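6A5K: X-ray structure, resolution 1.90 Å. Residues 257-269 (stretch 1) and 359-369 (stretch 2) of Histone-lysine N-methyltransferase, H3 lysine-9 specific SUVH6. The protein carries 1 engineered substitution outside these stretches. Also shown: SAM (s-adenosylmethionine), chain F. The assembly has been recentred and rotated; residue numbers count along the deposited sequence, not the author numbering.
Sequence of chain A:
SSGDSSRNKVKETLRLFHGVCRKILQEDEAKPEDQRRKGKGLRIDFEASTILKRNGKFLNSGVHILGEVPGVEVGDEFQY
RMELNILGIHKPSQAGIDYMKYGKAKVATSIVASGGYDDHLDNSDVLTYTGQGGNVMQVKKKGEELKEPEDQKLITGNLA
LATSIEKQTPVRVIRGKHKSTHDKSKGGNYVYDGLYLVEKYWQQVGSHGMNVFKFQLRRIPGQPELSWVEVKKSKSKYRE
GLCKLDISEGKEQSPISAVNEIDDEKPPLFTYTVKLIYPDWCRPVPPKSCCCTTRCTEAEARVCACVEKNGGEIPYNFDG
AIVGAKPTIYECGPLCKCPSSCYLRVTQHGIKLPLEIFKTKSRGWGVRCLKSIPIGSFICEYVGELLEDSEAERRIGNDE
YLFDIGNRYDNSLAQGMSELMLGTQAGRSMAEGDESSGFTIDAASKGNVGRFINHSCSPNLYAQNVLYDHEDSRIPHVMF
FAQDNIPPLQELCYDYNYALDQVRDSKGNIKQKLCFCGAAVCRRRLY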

# COMPACT_ATOMS: atom_id res chain seq x y z
N SER A 257 9.88 6.73 15.85
CA SER A 257 9.29 7.18 17.10
C SER A 257 8.24 6.21 17.63
O SER A 257 7.82 5.28 16.93
CB SER A 257 8.68 8.57 16.92
OG SER A 257 7.69 8.55 15.91
N ALA A 258 7.82 6.45 18.86
CA ALA A 258 6.77 5.65 19.49
C ALA A 258 5.67 6.55 20.03
O ALA A 258 5.93 7.52 20.76
CB ALA A 258 7.35 4.79 20.59
N VAL A 259 4.43 6.22 19.68
CA VAL A 259 3.28 7.01 20.10
C VAL A 259 2.29 6.13 20.86
O VAL A 259 1.96 5.03 20.43
CB VAL A 259 2.58 7.65 18.88
CG1 VAL A 259 1.29 8.36 19.29
CG2 VAL A 259 3.52 8.62 18.17
N ASN A 260 1.83 6.61 22.00
CA ASN A 260 0.83 5.89 22.77
C ASN A 260 -0.26 6.85 23.25
O ASN A 260 -0.03 7.68 24.12
CB ASN A 260 1.47 5.17 23.97
CG ASN A 260 0.50 4.26 24.71
OD1 ASN A 260 -0.72 4.36 24.55
ND2 ASN A 260 1.05 3.37 25.53
N GLU A 261 -1.44 6.75 22.66
CA GLU A 261 -2.56 7.59 23.04
C GLU A 261 -3.63 6.76 23.73
O GLU A 261 -4.75 7.22 23.93
CB GLU A 261 -3.13 8.30 21.81
CG GLU A 261 -2.08 8.98 20.96
CD GLU A 261 -2.66 9.69 19.76
OE1 GLU A 261 -2.33 9.31 18.61
OE2 GLU A 261 -3.46 10.64 19.95
N ILE A 262 -3.26 5.54 24.10
CA ILE A 262 -4.21 4.59 24.68
C ILE A 262 -4.03 4.46 26.19
O ILE A 262 -4.99 4.52 26.94
CB ILE A 262 -4.05 3.19 24.04
CG1 ILE A 262 -4.24 3.26 22.52
CG2 ILE A 262 -5.02 2.20 24.68
CD1 ILE A 262 -5.53 3.93 22.10
N ASP A 263 -2.78 4.29 26.61
CA ASP A 263 -2.46 4.11 28.03
C ASP A 263 -1.13 4.77 28.37
O ASP A 263 -0.65 5.64 27.64
CB ASP A 263 -2.45 2.62 28.38
CG ASP A 263 -1.62 1.79 27.42
OD1 ASP A 263 -0.47 2.18 27.13
OD2 ASP A 263 -2.13 0.76 26.92
N ASP A 264 -0.52 4.36 29.48
CA ASP A 264 0.71 4.98 29.96
C ASP A 264 1.94 4.14 29.67
O ASP A 264 3.06 4.51 30.02
CB ASP A 264 0.60 5.27 31.46
CG ASP A 264 -0.56 6.18 31.80
OD1 ASP A 264 -0.77 7.17 31.07
OD2 ASP A 264 -1.26 5.90 32.80
N GLU A 265 1.73 3.00 29.01
CA GLU A 265 2.80 2.08 28.65
C GLU A 265 3.88 2.71 27.76
O GLU A 265 3.58 3.50 26.87
CB GLU A 265 2.22 0.86 27.93
CG GLU A 265 2.40 -0.47 28.62
CD GLU A 265 1.67 -1.58 27.90
OE1 GLU A 265 0.43 -1.65 28.03
OE2 GLU A 265 2.33 -2.37 27.18
N LYS A 266 5.14 2.38 28.03
CA LYS A 266 6.24 2.78 27.17
C LYS A 266 6.65 1.57 26.35
O LYS A 266 6.27 0.45 26.70
CB LYS A 266 7.41 3.33 28.00
CG LYS A 266 7.35 4.83 28.24
CD LYS A 266 6.15 5.20 29.11
CE LYS A 266 6.07 6.69 29.37
NZ LYS A 266 4.94 7.02 30.28
N PRO A 267 7.40 1.77 25.25
CA PRO A 267 7.76 0.63 24.40
C PRO A 267 8.54 -0.45 25.15
O PRO A 267 9.28 -0.13 26.07
CB PRO A 267 8.62 1.26 23.30
CG PRO A 267 8.20 2.68 23.27
CD PRO A 267 7.86 3.05 24.68
N PRO A 268 8.36 -1.72 24.76
CA PRO A 268 8.99 -2.83 25.47
C PRO A 268 10.50 -2.85 25.32
O PRO A 268 11.07 -2.25 24.41
CB PRO A 268 8.37 -4.07 24.81
CG PRO A 268 7.99 -3.61 23.45
CD PRO A 268 7.55 -2.19 23.62
N LEU A 269 11.14 -3.54 26.25
CA LEU A 269 12.59 -3.59 26.32
C LEU A 269 13.14 -4.58 25.30
O LEU A 269 12.65 -5.71 25.21
CB LEU A 269 13.02 -3.98 27.74
CG LEU A 269 14.49 -4.16 28.06
CD1 LEU A 269 15.20 -2.83 27.97
CD2 LEU A 269 14.63 -4.75 29.46
N LYS A 359 0.67 2.39 20.05
CA LYS A 359 -0.12 1.47 20.86
C LYS A 359 -1.54 1.29 20.33
O LYS A 359 -2.26 2.26 20.06
CB LYS A 359 -0.18 1.97 22.31
CG LYS A 359 -0.67 0.91 23.29
CD LYS A 359 0.26 -0.28 23.32
CE LYS A 359 0.38 -0.88 24.71
NZ LYS A 359 -0.95 -1.16 25.34
N THR A 360 -1.93 0.03 20.16
CA THR A 360 -3.29 -0.32 19.76
C THR A 360 -4.08 -0.64 21.02
O THR A 360 -3.50 -0.77 22.09
CB THR A 360 -3.34 -1.53 18.82
OG1 THR A 360 -2.98 -2.71 19.56
CG2 THR A 360 -2.39 -1.35 17.65
N LYS A 361 -5.40 -0.78 20.89
CA LYS A 361 -6.22 -1.11 22.05
C LYS A 361 -6.16 -2.59 22.43
O LYS A 361 -6.22 -2.93 23.61
CB LYS A 361 -7.67 -0.69 21.81
CG LYS A 361 -7.86 0.79 21.52
CD LYS A 361 -9.33 1.15 21.48
CE LYS A 361 -9.65 2.06 20.31
NZ LYS A 361 -9.10 1.50 19.03
N SER A 362 -6.06 -3.48 21.44
CA SER A 362 -6.17 -4.91 21.75
C SER A 362 -4.99 -5.78 21.29
O SER A 362 -4.96 -6.97 21.60
CB SER A 362 -7.48 -5.46 21.17
OG SER A 362 -7.47 -5.49 19.76
N ARG A 363 -4.03 -5.20 20.57
CA ARG A 363 -2.94 -6.00 20.02
C ARG A 363 -1.56 -5.46 20.39
O ARG A 363 -0.59 -5.68 19.67
CB ARG A 363 -3.07 -6.10 18.49
CG ARG A 363 -4.26 -6.91 18.04
CD ARG A 363 -4.49 -6.82 16.52
NE ARG A 363 -4.40 -5.44 16.03
CZ ARG A 363 -5.30 -4.50 16.28
NH1 ARG A 363 -6.38 -4.77 16.99
NH2 ARG A 363 -5.11 -3.27 15.81
N GLY A 364 -1.48 -4.75 21.52
CA GLY A 364 -0.23 -4.17 21.97
C GLY A 364 0.32 -3.13 21.00
O GLY A 364 -0.42 -2.31 20.46
N TRP A 365 1.63 -3.16 20.79
CA TRP A 365 2.27 -2.22 19.88
C TRP A 365 2.20 -2.73 18.44
O TRP A 365 2.31 -3.93 18.19
CB TRP A 365 3.72 -1.98 20.29
CG TRP A 365 3.85 -1.32 21.63
CD1 TRP A 365 3.86 -1.93 22.85
CD2 TRP A 365 3.97 0.08 21.88
NE1 TRP A 365 3.99 -0.99 23.85
CE2 TRP A 365 4.05 0.25 23.28
CE3 TRP A 365 4.01 1.21 21.06
CZ2 TRP A 365 4.18 1.50 23.87
CZ3 TRP A 365 4.14 2.46 21.66
CH2 TRP A 365 4.22 2.59 23.05
N GLY A 366 2.00 -1.80 17.50
CA GLY A 366 2.03 -2.09 16.08
C GLY A 366 2.85 -1.06 15.32
O GLY A 366 3.48 -0.19 15.92
N VAL A 367 2.83 -1.16 13.99
CA VAL A 367 3.65 -0.30 13.13
C VAL A 367 2.79 0.47 12.14
O VAL A 367 1.87 -0.10 11.55
CB VAL A 367 4.71 -1.12 12.34
CG1 VAL A 367 5.51 -0.21 11.42
CG2 VAL A 367 5.64 -1.88 13.29
N ARG A 368 3.06 1.76 11.97
CA ARG A 368 2.42 2.52 10.90
C ARG A 368 3.42 3.49 10.26
O ARG A 368 4.54 3.66 10.76
CB ARG A 368 1.19 3.29 11.42
CG ARG A 368 1.53 4.36 12.46
CD ARG A 368 0.26 4.94 13.10
NE ARG A 368 0.57 5.85 14.21
CZ ARG A 368 -0.29 6.19 15.15
NH1 ARG A 368 -1.52 5.69 15.13
NH2 ARG A 368 0.08 7.02 16.12
N CYS A 369 3.00 4.11 9.17
CA CYS A 369 3.85 5.06 8.44
C CYS A 369 3.24 6.46 8.46
O CYS A 369 2.02 6.61 8.37
CB CYS A 369 4.05 4.58 7.00
SG CYS A 369 5.14 5.62 6.01
N SAM F . 1.93 -6.43 19.33
CA SAM F . 3.33 -6.83 19.56
C SAM F . 4.03 -6.03 20.66
O SAM F . 5.24 -6.16 20.87
OXT SAM F . 3.40 -5.22 21.36
CB SAM F . 4.13 -6.73 18.27
CG SAM F . 3.87 -7.92 17.36
SD SAM F . 4.56 -9.39 18.15
CE SAM F . 5.63 -9.94 16.83
C5' SAM F . 3.29 -10.66 17.99
C4' SAM F . 2.29 -10.57 19.13
O4' SAM F . 1.42 -9.47 18.92
C3' SAM F . 1.42 -11.81 19.19
O3' SAM F . 2.00 -12.80 20.00
C2' SAM F . 0.16 -11.26 19.79
O2' SAM F . 0.36 -11.14 21.18
C1' SAM F . 0.10 -9.85 19.23
N9 SAM F . -0.71 -9.84 18.00
C8 SAM F . -0.29 -9.56 16.73
N7 SAM F . -1.35 -9.66 15.88
C5 SAM F . -2.44 -10.03 16.60
C6 SAM F . -3.77 -10.27 16.26
N6 SAM F . -4.18 -10.17 14.99
N1 SAM F . -4.66 -10.65 17.24
C2 SAM F . -4.25 -10.76 18.55
N3 SAM F . -2.93 -10.50 18.89
C4 SAM F . -2.05 -10.14 17.94
O HOH W 1 -1.61 4.89 20.45
O HOH W 2 -1.85 6.96 18.11

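Contacts between chain segments far apart in sequence often rest on a few residues that do several jobs at once, and the pairing of 257-269 with 359-369 in SUVH6 illustrates the principle. Of the 591 Å² buried between the two stretches, the greatest shares on stretch 2 belong to K359 and W365, both of which point toward stretch 1.

K359 engages through backbone and side chain alike. K359 N donates to V259 O at 3.0 Å, and its O accepts from water 1 at 2.7 Å, which accepts from E261 N at 2.9 Å, so a direct bond and a bridged one tie the two backbones together. The side chain reaches the acidic loop, where K359 NZ forms salt bridges with D263 OD2 at 2.8 Å and E265 OE1 at 3.1 Å. N260 holds that loop together: its OD1 accepts from I262 N (2.8 Å) and D263 N (2.9 Å), while its ND2 donates to D263 OD1 (2.5 Å) and E265 O (2.9 Å).

T360 looks away from stretch 1 and instead secures its own turn, its N and OG1 both donating to G364 O, at 2.8 and 2.7 Å. Beside it, K361 makes a modest apolar contact, CG lying 4.0 Å from I262 CD1. G364 adopts a positive phi, which favours glycine, and a CB modelled there would come within 2.7 Å of SAM OXT.

W365 joins the cofactor site to the interface. W365 N donates to SAM OXT at 2.8 Å and its O accepts from SAM N at the same distance, while the indole extends into stretch 1. The two prolines cover one face of the ring: P268 CD sits 4.0 Å from the centroid of the W365 five-membered ring, 23° off the normal, in a CH-pi contact, and P267 CG approaches CH2 of W365 at 4.0 Å. E265 O lies at the ring edge, 3.7 Å from W365 CZ2, and A258 CB adds an apolar contact 4.1 Å from CZ3 of W365. The buried W365 NE1 finds no polar partner in the model.

At R368 the CA-to-CB bond points sideways, but the long side chain brings the guanidinium to stretch 1. NH2 of R368 lies 3.6 Å from V259 CG1 and 4.2 Å from E261 OE1, too far for a salt bridge. Water 2 closes that gap, donating to E261 OE1 at 2.5 Å and accepting from R368 NH2 at 2.8 Å.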